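Side-chain contacts in YfkN protein (PDB 3GVE), which belongs to the calcineurin-like phosphoesterase family and holds a manganese and a magnesium ion in a shared two-metal site: residues G169-P172 / P173-T177; K181-E184 / G185-V189; G270-G274 / I275-M279; E311-A314 / G315-S319. All blocks are in the same frame, centred on the assembly; numbering follows the deposited sequence.

How the contacts relate
The four contacts follow one another along the chain without overlap. Contacts 1 and 2 are neighbours, their centres 11 Å apart: helix 175-178 is followed by helix 180-183, and the CE atom of Met176 packs 3.4 Å from Val187 O. Contact 3, about 22 Å from contact 1 between centres, belongs to the same large mixed sheet, which strands 160-170 and 275-280 both enter. Contact 4 closes strand 300-312 of a second sheet and lies across the chain's centre from contacts 1 and 2, 40 Å from contact 2 between centres. Contact 1 borders the metal site, while contacts 2 and 4 repeat one glycine-containing turn at distant places in the fold.

Contact 1 of 4, residues G169-P172 / P173-T177; sequences GFVP and PQIMT
Ile175 carries CG1 between its backbone N and carbonyl carbon (chi1 63°), which swings CG2 and CD1 back toward Val171. Both branches of Val171 touch Ile175: CG2 of Val171 is 4.0 Å from CG2 of Ile175, and CG1 of Val171 is 4.1 Å from CD1 of Ile175. The two side chains cross at about a right angle. Gln174 bends at its second torsion (chi2 76°), folding the amide back so that OE1 rests 3.4 Å from CB of Pro172. That oxygen is buried without a polar partner in the model, whereas NE2 is hydrogen-bonded to Gly227 O. In the backbone, Ile175 N donates to Pro172 O at 3.3 Å, closing the turn; CG2 of Ile175 also lies 3.4 Å from the same oxygen. Val171 O is held by a hydrogen bond from Asn133 ND2. The arrangement is a type I beta turn, Pro172 to Ile175, leading from strand 160-170 into helix 175-178. It borders the two-metal site of the calcineurin-like fold: the side chain of Pro172 is about 6 Å from the magnesium ion, and Ile175 packs on Asn108, one of the ligands of that ion.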
ATOM      1  N   GLY A 169       1.971  24.317   8.971  1.00  8.36           N
ATOM      2  CA  GLY A 169       1.731  22.892   8.754  1.00  8.33           C
ATOM      3  C   GLY A 169       1.285  22.169  10.010  1.00  7.85           C
ATOM      4  O   GLY A 169       1.610  22.566  11.100  1.00  8.49           O
ATOM      5  N   PHE A 170       0.553  21.082   9.809  1.00  7.97           N
ATOM      6  CA  PHE A 170      -0.005  20.244  10.880  1.00  8.57           C
ATOM      7  C   PHE A 170       0.118  18.762  10.572  1.00  8.10           C
ATOM      8  O   PHE A 170      -0.003  18.355   9.431  1.00  8.65           O
ATOM      9  CB  PHE A 170      -1.493  20.560  11.112  1.00  9.62           C
ATOM     10  CG  PHE A 170      -1.780  22.015  11.217  1.00  9.54           C
ATOM     11  CD1 PHE A 170      -1.519  22.711  12.386  1.00  9.65           C
ATOM     12  CD2 PHE A 170      -2.288  22.694  10.139  1.00 10.71           C
ATOM     13  CE1 PHE A 170      -1.773  24.064  12.468  1.00 10.90           C
ATOM     14  CE2 PHE A 170      -2.553  24.046  10.216  1.00 10.99           C
ATOM     15  CZ  PHE A 170      -2.290  24.738  11.389  1.00 11.60           C
ATOM     16  N   VAL A 171       0.328  17.969  11.617  1.00  8.36           N
ATOM     17  CA  VAL A 171       0.388  16.509  11.511  1.00  7.85           C
ATOM     18  C   VAL A 171      -0.583  15.894  12.531  1.00  8.22           C
ATOM     19  O   VAL A 171      -0.908  16.515  13.524  1.00  9.24           O
ATOM     20  CB  VAL A 171       1.853  16.000  11.728  1.00  8.77           C
ATOM     21  CG1 VAL A 171       2.250  16.103  13.203  1.00  9.66           C
ATOM     22  CG2 VAL A 171       2.037  14.573  11.212  1.00  9.74           C
ATOM     23  N   PRO A 172      -1.074  14.684  12.289  1.00  8.31           N
ATOM     24  CA  PRO A 172      -2.027  14.121  13.261  1.00  9.48           C
ATOM     25  C   PRO A 172      -1.347  13.776  14.595  1.00  8.91           C
ATOM     26  O   PRO A 172      -0.239  13.286  14.626  1.00  9.89           O
ATOM     27  CB  PRO A 172      -2.541  12.849  12.571  1.00  9.86           C
ATOM     28  CG  PRO A 172      -2.350  13.132  11.090  1.00 10.12           C
ATOM     29  CD  PRO A 172      -1.021  13.871  11.060  1.00  9.45           C
ATOM     30  N   PRO A 173      -2.046  14.031  15.698  1.00 10.03           N
ATOM     31  CA  PRO A 173      -1.494  13.707  17.021  1.00 10.59           C
ATOM     32  C   PRO A 173      -1.272  12.214  17.242  1.00 10.01           C
ATOM     33  O   PRO A 173      -0.524  11.867  18.138  1.00 10.65           O
ATOM     34  CB  PRO A 173      -2.540  14.259  18.005  1.00 12.33           C
ATOM     35  CG  PRO A 173      -3.405  15.142  17.241  1.00 14.40           C
ATOM     36  CD  PRO A 173      -3.330  14.750  15.795  1.00 11.26           C
ATOM     37  N   GLN A 174      -1.877  11.393  16.401  1.00  9.14           N
ATOM     38  CA  GLN A 174      -1.757   9.956  16.468  1.00  9.84           C
ATOM     39  C   GLN A 174      -0.340   9.452  16.172  1.00 10.15           C
ATOM     40  O   GLN A 174      -0.082   8.272  16.318  1.00 10.85           O
ATOM     41  CB  GLN A 174      -2.770   9.311  15.509  1.00 10.10           C
ATOM     42  CG  GLN A 174      -4.220   9.363  15.963  1.00 11.16           C
ATOM     43  CD  GLN A 174      -4.860  10.731  15.800  1.00 10.43           C
ATOM     44  OE1 GLN A 174      -4.335  11.602  15.140  1.00 10.56           O
ATOM     45  NE2 GLN A 174      -6.022  10.910  16.409  1.00 11.46           N
ATOM     46  N   ILE A 175       0.574  10.335  15.771  1.00  9.80           N
ATOM     47  CA  ILE A 175       1.974   9.909  15.601  1.00  9.77           C
ATOM     48  C   ILE A 175       2.538   9.385  16.937  1.00  9.96           C
ATOM     49  O   ILE A 175       3.430   8.597  16.958  1.00 11.17           O
ATOM     50  CB  ILE A 175       2.895  11.028  15.023  1.00  9.80           C
ATOM     51  CG1 ILE A 175       2.992  12.228  15.966  1.00 10.99           C
ATOM     52  CG2 ILE A 175       2.436  11.461  13.630  1.00  9.67           C
ATOM     53  CD1 ILE A 175       4.078  13.256  15.522  1.00 11.05           C
HETATM   54  N   MSE A 176       1.956   9.823  18.046  1.00  9.77           N
HETATM   55  CA  MSE A 176       2.396   9.360  19.363  1.00 11.41           C
HETATM   56  C   MSE A 176       2.097   7.873  19.559  1.00 12.29           C
HETATM   57  O   MSE A 176       2.752   7.207  20.334  1.00 13.91           O
HETATM   58  CB  MSE A 176       1.724  10.179  20.463  1.00 11.74           C
HETATM   59  CG  MSE A 176       2.094  11.662  20.478  1.00 13.30           C
HETATM   60 SE   MSE A 176       4.011  12.064  20.428  0.75 15.38          SE
HETATM   61  CE  MSE A 176       4.651  10.980  21.909  1.00 16.62           C
ATOM     62  N   THR A 177       1.109   7.366  18.841  1.00 12.25           N
ATOM     63  CA  THR A 177       0.802   5.943  18.801  1.00 13.26           C
ATOM     64  C   THR A 177       1.588   5.243  17.692  1.00 12.66           C
ATOM     65  O   THR A 177       2.268   4.271  17.925  1.00 13.97           O
ATOM     66  CB  THR A 177      -0.710   5.728  18.569  1.00 16.16           C
ATOM     67  OG1 THR A 177      -1.423   6.291  19.666  1.00 18.55           O
ATOM     68  CG2 THR A 177      -1.061   4.244  18.472  1.00 16.61           C
TER

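Contact 2 of 4, residues K181-E184 / G185-V189; sequences KNLE and GQVQV
Leu183 and the residues Gln186 and Val187 meet first through backbone hydrogen bonds. Leu183 O accepts two of them, from Gln186 N at 2.9 Å and from Val187 N at 3.3 Å, a single carbonyl oxygen thus taking both N-H groups where the helix ends. Glu184 and Gly185 between them have the angles of a type II turn, and Gly185 takes the positive phi (81°) of its third position.

A water supplies the second kind of link. It donates to Lys181 O at 2.9 Å and to Glu184 O at 2.7 Å, and accepts from Gln186 NE2. Gln186 reaches it with a chain extended beyond CG that runs back over the helix end; NE2 also comes to 3.2 Å from Asn182 O, but at an angle too poor for a bond.

Apolar contact is confined to Leu183 and Val187. With CG1 of Val187 opposite its carbonyl carbon (chi1 -65°), CG2 falls between the backbone N and the carbonyl carbon and lies 3.9 Å from both CB and CD2 of Leu183. The two side chains meet on a slant.

Asn182 ND2 is bonded to Phe111 O. Leu183 packs on Leu115 of helix 115-123 and on helix 175-178, and Val187 on Val134, as the chain passes from helix 180-183 into strand 188-189, which pairs with strand 134-135.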
ATOM      1  N   LYS A 181       7.677   4.245  19.792  1.00 15.82           N
ATOM      2  CA  LYS A 181       9.076   3.949  20.112  1.00 17.01           C
ATOM      3  C   LYS A 181       9.974   5.146  19.818  1.00 14.88           C
ATOM      4  O   LYS A 181      10.836   5.483  20.602  1.00 14.88           O
ATOM      5  CB  LYS A 181       9.562   2.693  19.377  1.00 21.42           C
ATOM      6  CG  LYS A 181      11.000   2.284  19.683  1.00 27.25           C
ATOM      7  CD  LYS A 181      11.335   0.935  19.061  1.00 32.10           C
ATOM      8  CE  LYS A 181      12.201   0.063  19.985  1.00 35.26           C
ATOM      9  NZ  LYS A 181      12.709  -1.180  19.327  1.00 36.96           N
ATOM     10  N   ASN A 182       9.760   5.793  18.677  1.00 13.38           N
ATOM     11  CA  ASN A 182      10.607   6.931  18.297  1.00 12.77           C
ATOM     12  C   ASN A 182      10.278   8.236  18.988  1.00 12.33           C
ATOM     13  O   ASN A 182      11.096   9.141  19.010  1.00 13.50           O
ATOM     14  CB  ASN A 182      10.538   7.184  16.786  1.00 13.23           C
ATOM     15  CG  ASN A 182      11.284   6.159  15.977  1.00 13.79           C
ATOM     16  OD1 ASN A 182      12.207   5.535  16.459  1.00 15.75           O
ATOM     17  ND2 ASN A 182      10.881   5.985  14.722  1.00 13.18           N
ATOM     18  N   LEU A 183       9.067   8.348  19.525  1.00 11.98           N
ATOM     19  CA  LEU A 183       8.575   9.640  19.983  1.00 11.91           C
ATOM     20  C   LEU A 183       8.242   9.777  21.468  1.00 12.85           C
ATOM     21  O   LEU A 183       8.304  10.867  21.993  1.00 13.24           O
ATOM     22  CB  LEU A 183       7.357  10.071  19.159  1.00 11.20           C
ATOM     23  CG  LEU A 183       7.608  10.153  17.644  1.00 11.43           C
ATOM     24  CD1 LEU A 183       6.328  10.666  16.981  1.00 11.95           C
ATOM     25  CD2 LEU A 183       8.783  11.085  17.337  1.00 12.99           C
ATOM     26  N   GLU A 184       7.870   8.678  22.115  1.00 13.79           N
ATOM     27  CA  GLU A 184       7.491   8.734  23.523  1.00 15.68           C
ATOM     28  C   GLU A 184       8.606   9.336  24.374  1.00 16.03           C
ATOM     29  O   GLU A 184       9.752   8.936  24.271  1.00 17.33           O
ATOM     30  CB  GLU A 184       7.129   7.337  24.028  1.00 18.93           C
ATOM     31  CG  GLU A 184       6.568   7.292  25.440  1.00 23.48           C
ATOM     32  CD  GLU A 184       6.100   5.906  25.826  1.00 27.37           C
ATOM     33  OE1 GLU A 184       6.774   4.930  25.476  1.00 27.55           O
ATOM     34  OE2 GLU A 184       5.048   5.811  26.455  1.00 29.52           O
ATOM     35  N   GLY A 185       8.259  10.327  25.176  1.00 16.83           N
ATOM     36  CA  GLY A 185       9.247  10.981  26.017  1.00 17.39           C
ATOM     37  C   GLY A 185      10.101  12.040  25.332  1.00 17.60           C
ATOM     38  O   GLY A 185      10.897  12.706  25.981  1.00 19.26           O
ATOM     39  N   GLN A 186       9.917  12.205  24.023  1.00 16.23           N
ATOM     40  CA  GLN A 186      10.736  13.126  23.237  1.00 15.43           C
ATOM     41  C   GLN A 186       9.992  14.312  22.627  1.00 13.99           C
ATOM     42  O   GLN A 186      10.568  15.362  22.452  1.00 14.55           O
ATOM     43  CB  GLN A 186      11.463  12.357  22.142  1.00 16.54           C
ATOM     44  CG  GLN A 186      12.326  11.242  22.675  1.00 18.22           C
ATOM     45  CD  GLN A 186      13.381  10.806  21.700  1.00 20.61           C
ATOM     46  OE1 GLN A 186      14.223  11.586  21.300  1.00 21.85           O
ATOM     47  NE2 GLN A 186      13.322   9.561  21.303  1.00 20.72           N
ATOM     48  N   VAL A 187       8.718  14.124  22.298  1.00 12.78           N
ATOM     49  CA  VAL A 187       7.869  15.207  21.814  1.00 11.79           C
ATOM     50  C   VAL A 187       6.485  14.948  22.321  1.00 12.47           C
ATOM     51  O   VAL A 187       6.216  13.857  22.826  1.00 13.10           O
ATOM     52  CB  VAL A 187       7.863  15.242  20.267  1.00 11.86           C
ATOM     53  CG1 VAL A 187       9.213  15.562  19.706  1.00 11.92           C
ATOM     54  CG2 VAL A 187       7.319  13.904  19.638  1.00 13.14           C
ATOM     55  N   GLN A 188       5.665  15.950  22.154  1.00 12.45           N
ATOM     56  CA  GLN A 188       4.200  15.830  22.342  1.00 13.13           C
ATOM     57  C   GLN A 188       3.510  16.533  21.171  1.00 12.37           C
ATOM     58  O   GLN A 188       4.168  17.280  20.404  1.00 12.88           O
ATOM     59  CB  GLN A 188       3.724  16.531  23.610  1.00 15.35           C
ATOM     60  CG  GLN A 188       3.808  18.013  23.513  1.00 17.45           C
ATOM     61  CD  GLN A 188       3.631  18.759  24.816  1.00 19.43           C
ATOM     62  OE1 GLN A 188       4.598  19.175  25.434  1.00 21.35           O
ATOM     63  NE2 GLN A 188       2.374  18.986  25.220  1.00 20.24           N
ATOM     64  N   VAL A 189       2.231  16.271  20.954  1.00 11.59           N
ATOM     65  CA  VAL A 189       1.564  16.870  19.812  1.00 11.26           C
ATOM     66  C   VAL A 189       0.255  17.542  20.180  1.00 12.25           C
ATOM     67  O   VAL A 189      -0.660  16.913  20.685  1.00 15.11           O
ATOM     68  CB  VAL A 189       1.295  15.836  18.682  1.00 11.29           C
ATOM     69  CG1 VAL A 189       0.711  16.521  17.458  1.00 11.41           C
ATOM     70  CG2 VAL A 189       2.554  15.077  18.319  1.00 12.32           C
TER
HETATM   71  O   HOH W   1      11.337   7.747  22.380  1.00 23.33           O

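Contact 3 of 4, residues G270-G274 / I275-M279; sequences GTING and IPVVM
Ile272 and Ile275 form an antiparallel hydrogen-bonded pair that closes a two-residue hairpin: Ile272 N donates to Ile275 O at 2.9 Å and Ile275 N to Ile272 O at 3.0 Å. Asn273 and Gly274, both at positive phi, make the type I' turn between them. One step further, Thr271 and Pro276 form the non-hydrogen-bonded pair, and Val277 N donates to Gly270 O at 3.0 Å. Gly270 and Thr271 both face Asn266, a G1 beta bulge on the other edge of strand 271-272.

Among the side chains, Ile272 and Val277 touch diagonally across the hairpin. CG2 of Val277, opposite its carbonyl carbon, nestles against the longer branch of Ile272, 3.8 Å from CG1 and 3.9 Å from CD1. Thr271 lays CG2 against the peptide that joins Ile275 to Pro276, 3.7 Å from Pro276 N. ND2 of Asn273 is bonded to Ala236 O.

Three backbone bonds fix the register; Pro276 falls at the non-hydrogen-bonded pair, where the hairpin asks no N-H of it, while aliphatic packing continues onto Phe254. The contact is a largely apolar, buried hairpin tied by its one polar turn side chain to helix 232-238.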
ATOM      1  N   GLY A 270     -14.864  23.764  -4.917  1.00  9.10           N
ATOM      2  CA  GLY A 270     -13.857  23.080  -4.106  1.00  9.43           C
ATOM      3  C   GLY A 270     -13.568  23.783  -2.831  1.00  8.93           C
ATOM      4  O   GLY A 270     -12.365  24.013  -2.518  1.00  9.83           O
ATOM      5  N   THR A 271     -14.572  24.150  -2.062  1.00  9.21           N
ATOM      6  CA  THR A 271     -14.395  24.863  -0.790  1.00  9.57           C
ATOM      7  C   THR A 271     -15.069  24.220   0.411  1.00  8.99           C
ATOM      8  O   THR A 271     -16.085  23.543   0.235  1.00  9.59           O
ATOM      9  CB  THR A 271     -14.873  26.379  -0.924  1.00  9.90           C
ATOM     10  OG1 THR A 271     -16.256  26.358  -1.256  1.00 10.88           O
ATOM     11  CG2 THR A 271     -14.109  27.175  -1.922  1.00 10.68           C
ATOM     12  N   ILE A 272     -14.548  24.492   1.585  1.00  8.50           N
ATOM     13  CA  ILE A 272     -15.203  24.099   2.819  1.00  8.84           C
ATOM     14  C   ILE A 272     -15.252  25.379   3.651  1.00  9.03           C
ATOM     15  O   ILE A 272     -14.231  25.992   3.907  1.00  8.94           O
ATOM     16  CB  ILE A 272     -14.435  22.975   3.563  1.00  9.54           C
ATOM     17  CG1 ILE A 272     -14.176  21.778   2.633  1.00 10.66           C
ATOM     18  CG2 ILE A 272     -15.215  22.554   4.830  1.00 10.88           C
ATOM     19  CD1 ILE A 272     -13.410  20.645   3.298  1.00 11.43           C
ATOM     20  N   ASN A 273     -16.465  25.766   4.031  1.00 10.56           N
ATOM     21  CA  ASN A 273     -16.707  27.041   4.704  1.00 10.65           C
ATOM     22  C   ASN A 273     -16.085  28.202   3.945  1.00 10.34           C
ATOM     23  O   ASN A 273     -15.557  29.117   4.535  1.00 11.89           O
ATOM     24  CB  ASN A 273     -16.222  27.020   6.156  1.00 11.78           C
ATOM     25  CG  ASN A 273     -16.725  28.213   6.954  1.00 13.16           C
ATOM     26  OD1 ASN A 273     -17.791  28.749   6.687  1.00 16.12           O
ATOM     27  ND2 ASN A 273     -15.946  28.634   7.920  1.00 12.15           N
ATOM     28  N   GLY A 274     -16.147  28.134   2.623  1.00 10.87           N
ATOM     29  CA  GLY A 274     -15.687  29.217   1.778  1.00 11.19           C
ATOM     30  C   GLY A 274     -14.199  29.242   1.519  1.00 10.92           C
ATOM     31  O   GLY A 274     -13.738  30.102   0.825  1.00 14.43           O
ATOM     32  N   ILE A 275     -13.465  28.289   2.072  1.00  9.71           N
ATOM     33  CA  ILE A 275     -12.013  28.221   1.897  1.00  9.76           C
ATOM     34  C   ILE A 275     -11.684  27.113   0.914  1.00  9.43           C
ATOM     35  O   ILE A 275     -12.182  26.017   1.077  1.00  8.87           O
ATOM     36  CB  ILE A 275     -11.340  27.910   3.246  1.00 10.77           C
ATOM     37  CG1 ILE A 275     -11.626  29.047   4.238  1.00 13.12           C
ATOM     38  CG2 ILE A 275      -9.831  27.697   3.091  1.00 10.64           C
ATOM     39  CD1 ILE A 275     -11.213  28.748   5.672  1.00 14.15           C
ATOM     40  N   PRO A 276     -10.852  27.380  -0.093  1.00  9.23           N
ATOM     41  CA  PRO A 276     -10.507  26.311  -1.037  1.00  8.76           C
ATOM     42  C   PRO A 276      -9.659  25.236  -0.351  1.00  8.15           C
ATOM     43  O   PRO A 276      -8.766  25.541   0.437  1.00  8.55           O
ATOM     44  CB  PRO A 276      -9.708  27.039  -2.128  1.00  9.54           C
ATOM     45  CG  PRO A 276      -9.165  28.244  -1.480  1.00 10.29           C
ATOM     46  CD  PRO A 276     -10.142  28.639  -0.398  1.00 10.27           C
ATOM     47  N   VAL A 277      -9.987  23.993  -0.671  1.00  8.74           N
ATOM     48  CA  VAL A 277      -9.325  22.822  -0.127  1.00  8.51           C
ATOM     49  C   VAL A 277      -9.076  21.849  -1.264  1.00  8.15           C
ATOM     50  O   VAL A 277      -9.940  21.637  -2.089  1.00  8.49           O
ATOM     51  CB  VAL A 277     -10.240  22.107   0.891  1.00  8.94           C
ATOM     52  CG1 VAL A 277      -9.569  20.833   1.433  1.00  9.88           C
ATOM     53  CG2 VAL A 277     -10.620  23.061   2.028  1.00 10.16           C
ATOM     54  N   VAL A 278      -7.896  21.256  -1.283  1.00  7.97           N
ATOM     55  CA  VAL A 278      -7.620  20.198  -2.249  1.00  7.72           C
ATOM     56  C   VAL A 278      -6.968  19.009  -1.554  1.00  7.50           C
ATOM     57  O   VAL A 278      -6.197  19.169  -0.623  1.00  8.80           O
ATOM     58  CB  VAL A 278      -6.742  20.698  -3.439  1.00  8.34           C
ATOM     59  CG1 VAL A 278      -7.496  21.790  -4.217  1.00  8.93           C
ATOM     60  CG2 VAL A 278      -5.372  21.193  -2.960  1.00  9.19           C
HETATM   61  N   MSE A 279      -7.285  17.821  -2.047  1.00  7.74           N
HETATM   62  CA  MSE A 279      -6.660  16.583  -1.589  1.00  8.40           C
HETATM   63  C   MSE A 279      -6.360  15.752  -2.832  1.00  8.16           C
HETATM   64  O   MSE A 279      -7.232  15.081  -3.384  1.00  8.40           O
HETATM   65  CB  MSE A 279      -7.564  15.793  -0.633  1.00  9.14           C
HETATM   66  CG  MSE A 279      -6.933  14.466  -0.184  1.00  9.30           C
HETATM   67 SE   MSE A 279      -8.172  13.318   0.771  0.75 12.62          SE
HETATM   68  CE  MSE A 279      -8.388  14.365   2.372  1.00 10.95           C
TER

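Contact 4 of 4, residues E311-A314 / G315-S319; sequences ESIA and GNVTS
A glycine-containing turn closes strand 300-312, and in it Asn316 reaches back to the strand end. Ala314 and Gly315 hold the angles of a type II turn, the glycine taking the positive phi of the third position. Ile313 O receives two backbone donors, Asn316 N at 3.2 Å and Val317 N at 2.9 Å.

The side chain of Asn316 adds a third bond. With CG opposite its carbonyl carbon (chi1 -65°), ND2 donates to Ser312 O at 2.8 Å, almost straight at 174°, and the acceptor lies in the plane of the amide, which fixes its rotation. One carboxylate oxygen of Glu311, OE2, sits over a face of that amide, 3.5 Å from CG of Asn316 and about as far from OD1 and ND2, the two planes 67° apart. OE2 lies off the N-H directions, so this is packing; its salt bridge is with Lys49, and OE1 is hydrogen-bonded to His50 NE2. Ser312 OG donates to Ala314 O at 2.9 Å, on a lone pair, holding the carbonyl inside the turn to the strand end. Ile313 and Val317 touch more loosely, CB of Ile313 lying 4.1 Å from CG2 of Val317.

Both of these, with Glu311 and Asn316, rest on Leu46 of helix 40-53. The turn thus lies against that helix where the edge strand ends, before the chain reaches helix 322-340.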
ATOM      1  N   GLU A 311      -6.221  17.567 -10.601  1.00 10.11           N
ATOM      2  CA  GLU A 311      -6.049  17.109 -11.981  1.00 10.94           C
ATOM      3  C   GLU A 311      -5.278  15.814 -11.952  1.00 10.03           C
ATOM      4  O   GLU A 311      -4.260  15.724 -11.312  1.00  9.82           O
ATOM      5  CB  GLU A 311      -5.295  18.163 -12.792  1.00 13.79           C
ATOM      6  CG  GLU A 311      -5.037  17.734 -14.233  1.00 18.71           C
ATOM      7  CD  GLU A 311      -4.484  18.841 -15.115  1.00 25.31           C
ATOM      8  OE1 GLU A 311      -3.802  19.753 -14.631  1.00 28.22           O
ATOM      9  OE2 GLU A 311      -4.724  18.760 -16.313  1.00 28.45           O
ATOM     10  N   SER A 312      -5.779  14.814 -12.659  1.00 11.17           N
ATOM     11  CA  SER A 312      -5.117  13.517 -12.745  1.00 12.04           C
ATOM     12  C   SER A 312      -3.935  13.516 -13.710  1.00 11.27           C
ATOM     13  O   SER A 312      -3.945  14.206 -14.703  1.00 12.57           O
ATOM     14  CB  SER A 312      -6.113  12.452 -13.231  1.00 13.65           C
ATOM     15  OG  SER A 312      -6.603  12.775 -14.516  1.00 15.90           O
ATOM     16  N   ILE A 313      -2.924  12.707 -13.412  1.00 11.29           N
ATOM     17  CA  ILE A 313      -1.857  12.470 -14.387  1.00 12.25           C
ATOM     18  C   ILE A 313      -2.390  11.592 -15.514  1.00 13.64           C
ATOM     19  O   ILE A 313      -1.958  11.704 -16.640  1.00 14.90           O
ATOM     20  CB  ILE A 313      -0.572  11.858 -13.778  1.00 11.43           C
ATOM     21  CG1 ILE A 313      -0.839  10.528 -13.077  1.00 11.72           C
ATOM     22  CG2 ILE A 313       0.078  12.863 -12.837  1.00 11.89           C
ATOM     23  CD1 ILE A 313       0.421   9.760 -12.688  1.00 13.05           C
ATOM     24  N   ALA A 314      -3.360  10.749 -15.191  1.00 13.23           N
ATOM     25  CA  ALA A 314      -4.033   9.941 -16.208  1.00 14.93           C
ATOM     26  C   ALA A 314      -4.716  10.822 -17.234  1.00 16.18           C
ATOM     27  O   ALA A 314      -5.523  11.671 -16.914  1.00 17.22           O
ATOM     28  CB  ALA A 314      -5.028   9.013 -15.577  1.00 16.20           C
ATOM     29  N   GLY A 315      -4.360  10.597 -18.482  1.00 17.01           N
ATOM     30  CA  GLY A 315      -4.956  11.354 -19.573  1.00 18.76           C
ATOM     31  C   GLY A 315      -4.356  12.715 -19.874  1.00 20.14           C
ATOM     32  O   GLY A 315      -4.666  13.331 -20.882  1.00 21.76           O
ATOM     33  N   ASN A 316      -3.520  13.197 -18.971  1.00 18.15           N
ATOM     34  CA  ASN A 316      -2.909  14.501 -19.111  1.00 16.78           C
ATOM     35  C   ASN A 316      -1.399  14.417 -19.237  1.00 16.31           C
ATOM     36  O   ASN A 316      -0.772  15.355 -19.684  1.00 18.25           O
ATOM     37  CB  ASN A 316      -3.304  15.380 -17.927  1.00 16.16           C
ATOM     38  CG  ASN A 316      -4.774  15.663 -17.905  1.00 17.71           C
ATOM     39  OD1 ASN A 316      -5.305  16.191 -18.868  1.00 19.67           O
ATOM     40  ND2 ASN A 316      -5.442  15.288 -16.834  1.00 17.76           N
ATOM     41  N   VAL A 317      -0.828  13.294 -18.821  1.00 14.81           N
ATOM     42  CA  VAL A 317       0.612  13.083 -18.820  1.00 13.80           C
ATOM     43  C   VAL A 317       0.939  11.742 -19.451  1.00 14.45           C
ATOM     44  O   VAL A 317       0.339  10.742 -19.118  1.00 15.26           O
ATOM     45  CB  VAL A 317       1.172  13.058 -17.368  1.00 14.21           C
ATOM     46  CG1 VAL A 317       2.681  12.777 -17.359  1.00 13.70           C
ATOM     47  CG2 VAL A 317       0.845  14.353 -16.638  1.00 15.03           C
ATOM     48  N   THR A 318       1.922  11.727 -20.337  1.00 16.42           N
ATOM     49  CA  THR A 318       2.289  10.474 -20.996  1.00 19.16           C
ATOM     50  C   THR A 318       3.772  10.123 -20.891  1.00 21.24           C
ATOM     51  O   THR A 318       4.187   9.089 -21.399  1.00 24.70           O
ATOM     52  CB  THR A 318       1.871  10.468 -22.466  1.00 21.85           C
ATOM     53  OG1 THR A 318       2.606  11.477 -23.141  1.00 24.88           O
ATOM     54  CG2 THR A 318       0.402  10.762 -22.601  1.00 21.46           C
ATOM     55  N   SER A 319       4.565  10.973 -20.248  1.00 20.08           N
ATOM     56  CA  SER A 319       5.998  10.715 -20.103  1.00 20.34           C
ATOM     57  C   SER A 319       6.588  11.245 -18.799  1.00 18.32           C
ATOM     58  O   SER A 319       5.934  11.972 -18.079  1.00 17.93           O
ATOM     59  CB  SER A 319       6.777  11.315 -21.273  1.00 22.76           C
ATOM     60  OG  SER A 319       6.615  12.705 -21.322  1.00 24.91           O
TER